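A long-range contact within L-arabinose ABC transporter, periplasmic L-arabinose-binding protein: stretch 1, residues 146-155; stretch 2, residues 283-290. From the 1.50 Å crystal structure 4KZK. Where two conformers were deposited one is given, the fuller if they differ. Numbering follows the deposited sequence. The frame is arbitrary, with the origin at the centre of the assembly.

Stretch 1 146-155: RIGRQVGDAI
Stretch 2, residues 283-290: FFGSILLN

Build stretch 1 as a regular α-helix through all ten residues, phi near -60° and psi near -45°, held by i to i+4 bonds such as Ala154 N to Gln150 O at 3.0 Å. Lay the strand of stretch 2 across it nearly antiparallel, at 159°, with the axes 8.6 Å apart at closest approach. Two CA pairs fix the register: Val151 CA to Ile287 CA at 6.7 Å and Ala154 CA to Gly285 CA at 7.8 Å. No hydrogen bond crosses the contact, so packing alone joins the two elements here.

Phe283 stays out of reach. Phe284, at phi/psi -89/-38, breaks the extended pattern; its CB points toward the helix, and with chi1 t (168°) and chi2 72° its CE2 lies 4.4 Å from Ala154 O, the carbonyl meeting the ring obliquely. Gly285 is almost fully extended (-163/178). A CB built there would point toward the helix and sit 5.2 Å from Ala154 CB. Ser286 (-152/151, chi1 t) points away, its OG hydrogen-bonded elsewhere in the structure.

Ile287 is the centrepiece, with more of its surface covered by the other stretch than any other residue here. At -87/111 its CB points toward the helix, and the side chain, in the m, m rotamer (-52°, -57°), packs against three helix residues; its closest approaches are CG1 to Val151 CG2 at 3.6 Å, CD1 to Gln150 CB at 3.7 Å and CG2 to Ile147 CG2 at 4.1 Å. Val151 is t; Gln150 is m, t, contributing its aliphatic base here while NE2 bonds elsewhere.

Leu288 (-71/120) is out of reach. Leu289 starts sideways, but its m, t rotamer brings the end nearer, placing CD2 4.2 Å from CD1 of Ile147, itself m, m. Asn290 (chi1 t) leaves the contact and N-caps the following helix. The rule is economical: one branched residue, set against successive helical turns, does most of the packing.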

# COMPACT_ATOMS: atom_id res chain seq x y z
N ARG A 146 -3.46 4.81 -11.60
CA ARG A 146 -2.25 5.03 -12.40
C ARG A 146 -1.08 4.17 -11.94
O ARG A 146 -0.34 3.67 -12.74
CB ARG A 146 -1.84 6.51 -12.38
CG ARG A 146 -2.80 7.41 -13.13
CD ARG A 146 -2.20 8.77 -13.48
NE ARG A 146 -1.01 9.10 -12.70
CZ ARG A 146 -0.95 9.93 -11.66
NH1 ARG A 146 -2.00 10.61 -11.21
NH2 ARG A 146 0.20 10.08 -11.05
N ILE A 147 -0.96 3.97 -10.63
CA ILE A 147 0.07 3.10 -10.05
C ILE A 147 -0.14 1.67 -10.55
O ILE A 147 0.78 0.98 -10.96
CB ILE A 147 0.02 3.13 -8.51
CG1 ILE A 147 0.35 4.53 -7.98
CG2 ILE A 147 0.96 2.09 -7.91
CD1 ILE A 147 1.74 5.03 -8.31
N GLY A 148 -1.38 1.22 -10.47
CA GLY A 148 -1.72 -0.07 -11.03
C GLY A 148 -1.35 -0.22 -12.50
O GLY A 148 -0.84 -1.27 -12.92
N ARG A 149 -1.64 0.81 -13.31
CA ARG A 149 -1.21 0.77 -14.70
C ARG A 149 0.29 0.55 -14.82
O ARG A 149 0.74 -0.20 -15.70
CB ARG A 149 -1.60 2.06 -15.42
CG ARG A 149 -3.09 2.30 -15.55
CD ARG A 149 -3.79 1.26 -16.41
NE ARG A 149 -3.39 1.33 -17.82
CZ ARG A 149 -4.24 1.37 -18.85
NH1 ARG A 149 -5.57 1.39 -18.67
NH2 ARG A 149 -3.74 1.38 -20.08
N GLN A 150 1.05 1.25 -14.00
CA GLN A 150 2.51 1.05 -13.96
C GLN A 150 2.90 -0.37 -13.60
O GLN A 150 3.85 -0.92 -14.17
CB GLN A 150 3.18 2.03 -13.00
CG GLN A 150 3.07 3.48 -13.42
CD GLN A 150 3.66 4.37 -12.35
OE1 GLN A 150 3.01 4.62 -11.34
NE2 GLN A 150 4.86 4.80 -12.53
N VAL A 151 2.19 -0.98 -12.67
CA VAL A 151 2.45 -2.38 -12.33
C VAL A 151 2.26 -3.28 -13.56
O VAL A 151 3.11 -4.10 -13.90
CB VAL A 151 1.53 -2.87 -11.20
CG1 VAL A 151 1.60 -4.39 -11.07
CG2 VAL A 151 1.85 -2.19 -9.86
N GLY A 152 1.12 -3.13 -14.24
CA GLY A 152 0.83 -3.94 -15.40
C GLY A 152 1.79 -3.70 -16.54
O GLY A 152 2.23 -4.65 -17.20
N ASP A 153 2.19 -2.45 -16.74
CA ASP A 153 3.14 -2.14 -17.80
C ASP A 153 4.49 -2.79 -17.54
O ASP A 153 5.12 -3.33 -18.47
CB ASP A 153 3.34 -0.63 -17.94
CG ASP A 153 2.18 0.09 -18.57
OD1 ASP A 153 1.22 -0.52 -19.12
OD2 ASP A 153 2.26 1.34 -18.52
N ALA A 154 4.93 -2.73 -16.29
CA ALA A 154 6.22 -3.34 -15.86
C ALA A 154 6.18 -4.84 -16.14
O ALA A 154 7.11 -5.40 -16.68
CB ALA A 154 6.48 -3.10 -14.39
N ILE A 155 5.08 -5.48 -15.76
CA ILE A 155 4.94 -6.90 -15.95
C ILE A 155 4.95 -7.23 -17.44
O ILE A 155 5.69 -8.12 -17.88
CB ILE A 155 3.62 -7.40 -15.30
CG1 ILE A 155 3.72 -7.33 -13.77
CG2 ILE A 155 3.33 -8.83 -15.74
CD1 ILE A 155 2.43 -7.66 -13.03
N PHE A 283 9.51 -12.34 -7.54
CA PHE A 283 9.26 -10.94 -7.26
C PHE A 283 10.26 -10.12 -8.07
O PHE A 283 11.44 -9.98 -7.70
CB PHE A 283 9.40 -10.68 -5.77
CG PHE A 283 8.90 -9.33 -5.35
CD1 PHE A 283 9.69 -8.21 -5.49
CD2 PHE A 283 7.62 -9.19 -4.83
CE1 PHE A 283 9.23 -6.98 -5.10
CE2 PHE A 283 7.16 -7.95 -4.44
CZ PHE A 283 7.96 -6.84 -4.59
N PHE A 284 9.77 -9.59 -9.20
CA PHE A 284 10.60 -8.99 -10.22
C PHE A 284 10.82 -7.50 -9.96
O PHE A 284 11.88 -6.94 -10.20
CB PHE A 284 9.94 -9.19 -11.58
CG PHE A 284 10.57 -8.38 -12.66
CD1 PHE A 284 11.80 -8.71 -13.14
CD2 PHE A 284 9.92 -7.25 -13.15
CE1 PHE A 284 12.39 -7.93 -14.13
CE2 PHE A 284 10.52 -6.47 -14.11
CZ PHE A 284 11.75 -6.81 -14.61
N GLY A 285 9.79 -6.82 -9.48
CA GLY A 285 9.89 -5.38 -9.31
C GLY A 285 8.82 -4.85 -8.40
O GLY A 285 7.96 -5.60 -7.93
N SER A 286 8.86 -3.53 -8.15
CA SER A 286 7.87 -2.87 -7.32
C SER A 286 7.72 -1.43 -7.73
O SER A 286 8.68 -0.83 -8.21
CB SER A 286 8.32 -2.94 -5.85
OG SER A 286 7.40 -2.32 -4.98
N ILE A 287 6.54 -0.85 -7.54
CA ILE A 287 6.41 0.59 -7.77
C ILE A 287 6.79 1.31 -6.49
O ILE A 287 6.07 1.20 -5.46
CB ILE A 287 4.99 1.00 -8.24
CG1 ILE A 287 4.52 0.18 -9.44
CG2 ILE A 287 4.96 2.51 -8.51
CD1 ILE A 287 5.44 0.25 -10.63
N LEU A 288 7.92 2.00 -6.55
CA LEU A 288 8.48 2.71 -5.43
C LEU A 288 7.62 3.93 -5.14
O LEU A 288 7.45 4.79 -6.02
CB LEU A 288 9.91 3.16 -5.75
CG LEU A 288 10.61 4.00 -4.69
CD1 LEU A 288 10.86 3.21 -3.41
CD2 LEU A 288 11.93 4.57 -5.22
N LEU A 289 7.08 3.98 -3.94
CA LEU A 289 6.37 5.14 -3.40
C LEU A 289 7.29 6.01 -2.54
O LEU A 289 8.42 5.64 -2.20
CB LEU A 289 5.17 4.67 -2.58
CG LEU A 289 4.16 3.77 -3.30
CD1 LEU A 289 3.07 3.40 -2.32
CD2 LEU A 289 3.58 4.37 -4.57
N ASN A 290 6.76 7.17 -2.14
CA ASN A 290 7.54 8.15 -1.42
C ASN A 290 7.04 8.38 0.02
O ASN A 290 6.16 9.21 0.25
CB ASN A 290 7.59 9.48 -2.17
CG ASN A 290 8.61 10.43 -1.59
OD1 ASN A 290 9.09 10.21 -0.47
ND2 ASN A 290 8.94 11.48 -2.31